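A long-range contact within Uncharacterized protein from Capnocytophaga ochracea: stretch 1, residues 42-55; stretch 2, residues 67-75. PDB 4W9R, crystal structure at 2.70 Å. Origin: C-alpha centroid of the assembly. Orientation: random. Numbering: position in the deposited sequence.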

# COMPACT_ATOMS: atom_id res chain seq x y z
N ASN B 42 -5.08 12.17 -9.00
CA ASN B 42 -5.96 11.03 -9.23
C ASN B 42 -6.89 10.72 -8.06
O ASN B 42 -7.53 9.67 -8.02
N ALA B 43 -6.94 11.63 -7.09
CA ALA B 43 -7.34 11.36 -5.70
C ALA B 43 -8.61 10.55 -5.49
O ALA B 43 -8.75 9.92 -4.44
N GLU B 44 -9.55 10.56 -6.43
CA GLU B 44 -10.75 9.72 -6.29
C GLU B 44 -10.37 8.25 -6.02
O GLU B 44 -11.12 7.52 -5.37
N THR B 45 -9.20 7.84 -6.50
CA THR B 45 -8.65 6.52 -6.22
C THR B 45 -7.44 6.59 -5.29
O THR B 45 -7.45 6.01 -4.21
N LEU B 46 -6.39 7.28 -5.73
CA LEU B 46 -5.10 7.30 -5.05
C LEU B 46 -5.02 8.01 -3.69
O LEU B 46 -4.09 7.76 -2.92
N MSE B 47 -5.98 8.89 -3.37
CA MSE B 47 -5.88 9.73 -2.17
C MSE B 47 -5.74 8.93 -0.87
O MSE B 47 -4.78 9.13 -0.13
N GLU B 48 -6.69 8.05 -0.61
CA GLU B 48 -6.70 7.29 0.64
C GLU B 48 -5.49 6.36 0.80
O GLU B 48 -4.94 6.26 1.90
N PRO B 49 -5.07 5.66 -0.28
CA PRO B 49 -3.83 4.89 -0.12
C PRO B 49 -2.61 5.77 0.19
O PRO B 49 -1.78 5.36 1.01
N VAL B 50 -2.51 6.93 -0.43
CA VAL B 50 -1.39 7.84 -0.17
C VAL B 50 -1.43 8.35 1.27
O VAL B 50 -0.42 8.31 1.98
N VAL B 51 -2.60 8.82 1.70
CA VAL B 51 -2.76 9.34 3.06
C VAL B 51 -2.48 8.27 4.11
O VAL B 51 -1.80 8.53 5.10
N SER B 52 -2.98 7.06 3.89
CA SER B 52 -2.79 5.98 4.86
C SER B 52 -1.32 5.57 4.96
O SER B 52 -0.85 5.21 6.04
N MSE B 53 -0.60 5.63 3.84
CA MSE B 53 0.79 5.20 3.83
C MSE B 53 1.75 6.26 4.40
O MSE B 53 2.79 5.91 4.95
N VAL B 54 1.41 7.54 4.27
CA VAL B 54 2.27 8.57 4.85
C VAL B 54 2.07 8.63 6.36
O VAL B 54 2.98 9.01 7.10
N ARG B 55 0.88 8.25 6.83
CA ARG B 55 0.62 8.13 8.26
C ARG B 55 1.33 6.91 8.81
O ARG B 55 1.87 6.93 9.92
N ILE B 67 1.42 17.28 4.63
CA ILE B 67 0.10 17.70 4.21
C ILE B 67 -0.17 17.17 2.80
O ILE B 67 0.63 17.38 1.89
N VAL B 68 -1.29 16.47 2.64
CA VAL B 68 -1.63 15.89 1.35
C VAL B 68 -2.87 16.56 0.76
O VAL B 68 -3.90 16.66 1.41
N VAL B 69 -2.74 17.03 -0.48
CA VAL B 69 -3.86 17.68 -1.16
C VAL B 69 -4.23 16.91 -2.42
O VAL B 69 -3.45 16.86 -3.37
N GLY B 70 -5.42 16.31 -2.43
CA GLY B 70 -5.89 15.60 -3.60
C GLY B 70 -6.77 16.43 -4.53
O GLY B 70 -7.46 17.35 -4.09
N VAL B 71 -6.77 16.06 -5.80
CA VAL B 71 -7.66 16.66 -6.79
C VAL B 71 -8.62 15.59 -7.28
O VAL B 71 -8.20 14.62 -7.92
N TYR B 72 -9.90 15.75 -6.99
CA TYR B 72 -10.87 14.69 -7.23
C TYR B 72 -11.48 14.73 -8.62
O TYR B 72 -12.05 15.74 -9.04
N GLU B 73 -11.36 13.61 -9.33
CA GLU B 73 -11.99 13.38 -10.62
C GLU B 73 -11.80 14.50 -11.64
O GLU B 73 -12.76 15.18 -12.00
N PRO B 74 -10.55 14.71 -12.10
CA PRO B 74 -10.36 15.64 -13.20
C PRO B 74 -10.87 15.02 -14.50
O PRO B 74 -10.88 13.80 -14.63
N LYS B 75 -11.31 15.85 -15.44
CA LYS B 75 -11.82 15.35 -16.71
C LYS B 75 -10.68 14.74 -17.54
O LYS B 75 -9.51 15.07 -17.33

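The helix of stretch 1 runs nearly antiparallel to the strand of stretch 2 (163°), their axes approaching to 7.7 Å. At the A43–G70 crossing both residues are small, while the valines meet where the backbones stand farther apart.

The tightest point pairs A43 with G70, whose CA atoms lie 4.9 Å apart. A43 CB points toward the strand and sits 3.6 Å from G70 CA. An ideal CB on G70 would fall 2.6 Å from A43 CB and 2.7 Å from M47 SE, so the glycine makes room for both. M47, a selenomethionine with chi angles t, p, t, points toward the strand and uses that space: SE lies 3.6 Å from G70 N, and CE continues to 3.5 Å from V68 O.

Farther along the helix the gap widens, and V68 fills it. In its t rotamer, V68 places CG1 4.1 Å from V50 CG1 and 4.2 Å from V51 CG2, while its CG2 meets V54 CG2 at 4.2 Å. V68 points toward the helix, as V50 and V54 point toward the strand; V51 leaves sideways, yet its t rotamer still sets CG2 within reach of V68 CG1. V50 is also t and V54 is m. M47 SE completes this apolar cluster, 3.9 Å from V68 CG1.

At the other end, Y72 leaves its backbone sideways, but chi1 m and chi2 90° bring the ring back over the helix start. A43 CB lies over one ring face, 4.1 Å from the centroid in a CH-pi contact, and M47 CG comes within 3.5 Å of Y72 OH.

Polar contacts gather at this end. A43 N gives a weak hydrogen bond to V71 O (3.3 Å). E44, p at chi1 and m at chi2, folds its carboxylate back so that OE1 accepts from E73 N at 2.7 Å. A water donates to E44 OE2 (3.0 Å) and P74 O (3.3 Å), tying the same carboxylate to the loop after the strand.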

# COMPACT_ATOMS: atom_id res chain seq x y z
CB ASN B 42 -5.15 9.81 -9.61
CG ASN B 42 -4.65 9.89 -11.04
OD1 ASN B 42 -3.45 10.02 -11.28
ND2 ASN B 42 -5.57 9.84 -12.00
CB ALA B 43 -7.47 12.69 -4.97
CB GLU B 44 -11.64 9.82 -7.53
CG GLU B 44 -11.04 9.23 -8.81
CD GLU B 44 -10.10 10.18 -9.52
OE1 GLU B 44 -9.92 11.32 -9.04
OE2 GLU B 44 -9.52 9.78 -10.55
CB THR B 45 -8.25 5.78 -7.52
OG1 THR B 45 -7.41 6.62 -8.32
CG2 THR B 45 -9.49 5.41 -8.32
CB LEU B 46 -4.05 7.93 -5.97
CG LEU B 46 -3.71 7.16 -7.24
CD1 LEU B 46 -2.61 7.86 -8.02
CD2 LEU B 46 -3.31 5.73 -6.90
CB MSE B 47 -7.09 10.65 -2.05
CG MSE B 47 -7.06 11.59 -0.85
SE MSE B 47 -5.72 13.00 -1.02
CE MSE B 47 -6.11 14.01 0.60
CB GLU B 48 -8.00 6.50 0.78
CG GLU B 48 -9.23 7.37 0.95
CD GLU B 48 -10.47 6.57 1.27
OE1 GLU B 48 -10.33 5.37 1.60
OE2 GLU B 48 -11.58 7.13 1.20
CB PRO B 49 -3.67 4.21 -1.48
CG PRO B 49 -5.06 4.05 -1.97
CD PRO B 49 -5.76 5.30 -1.53
CB VAL B 50 -1.39 9.04 -1.13
CG1 VAL B 50 -0.42 10.12 -0.66
CG2 VAL B 50 -1.04 8.60 -2.54
CB VAL B 51 -4.18 9.90 3.27
CG1 VAL B 51 -4.40 10.27 4.73
CG2 VAL B 51 -4.41 11.11 2.38
CB SER B 52 -3.65 4.77 4.50
OG SER B 52 -3.19 4.16 3.31
CB MSE B 53 1.22 4.81 2.41
CG MSE B 53 0.58 3.50 1.92
SE MSE B 53 1.24 2.88 0.19
CE MSE B 53 -0.22 1.69 -0.29
CB VAL B 54 2.02 9.97 4.23
CG1 VAL B 54 2.30 9.96 2.73
CG2 VAL B 54 0.60 10.46 4.51
CB ARG B 55 -0.88 8.04 8.53
CG ARG B 55 -1.65 9.31 8.21
CD ARG B 55 -3.15 9.10 8.39
NE ARG B 55 -3.48 8.58 9.71
CZ ARG B 55 -3.67 9.34 10.78
NH1 ARG B 55 -3.56 10.65 10.70
NH2 ARG B 55 -3.97 8.77 11.95
CB ILE B 67 -0.06 19.23 4.24
CG1 ILE B 67 0.00 19.74 5.68
CG2 ILE B 67 -1.36 19.65 3.59
CD1 ILE B 67 -0.24 21.22 5.82
CB VAL B 68 -1.89 14.37 1.47
CG1 VAL B 68 -2.10 13.76 0.09
CG2 VAL B 68 -0.73 13.70 2.18
CB VAL B 69 -3.53 19.14 -1.53
CG1 VAL B 69 -4.66 19.75 -2.33
CG2 VAL B 69 -3.25 19.95 -0.27
CB VAL B 71 -6.89 17.26 -7.98
CG1 VAL B 71 -7.85 17.87 -8.99
CG2 VAL B 71 -5.89 18.30 -7.50
CB TYR B 72 -11.98 14.74 -6.18
CG TYR B 72 -11.54 14.25 -4.82
CD1 TYR B 72 -11.00 15.12 -3.89
CD2 TYR B 72 -11.65 12.91 -4.47
CE1 TYR B 72 -10.59 14.68 -2.64
CE2 TYR B 72 -11.24 12.46 -3.23
CZ TYR B 72 -10.71 13.34 -2.32
OH TYR B 72 -10.31 12.89 -1.09
CB GLU B 73 -13.49 13.12 -10.43
CG GLU B 73 -13.80 11.78 -9.78
CD GLU B 73 -15.29 11.51 -9.67
OE1 GLU B 73 -16.04 12.45 -9.35
OE2 GLU B 73 -15.70 10.36 -9.91
CB PRO B 74 -8.84 15.83 -13.24
CG PRO B 74 -8.30 14.56 -12.69
CD PRO B 74 -9.29 14.09 -11.65
CB LYS B 75 -12.51 16.46 -17.49
CG LYS B 75 -13.70 17.08 -16.77
CD LYS B 75 -14.32 18.20 -17.58
CE LYS B 75 -15.52 18.81 -16.87
NZ LYS B 75 -16.58 17.80 -16.61
O HOH W 1 -9.54 11.16 -13.20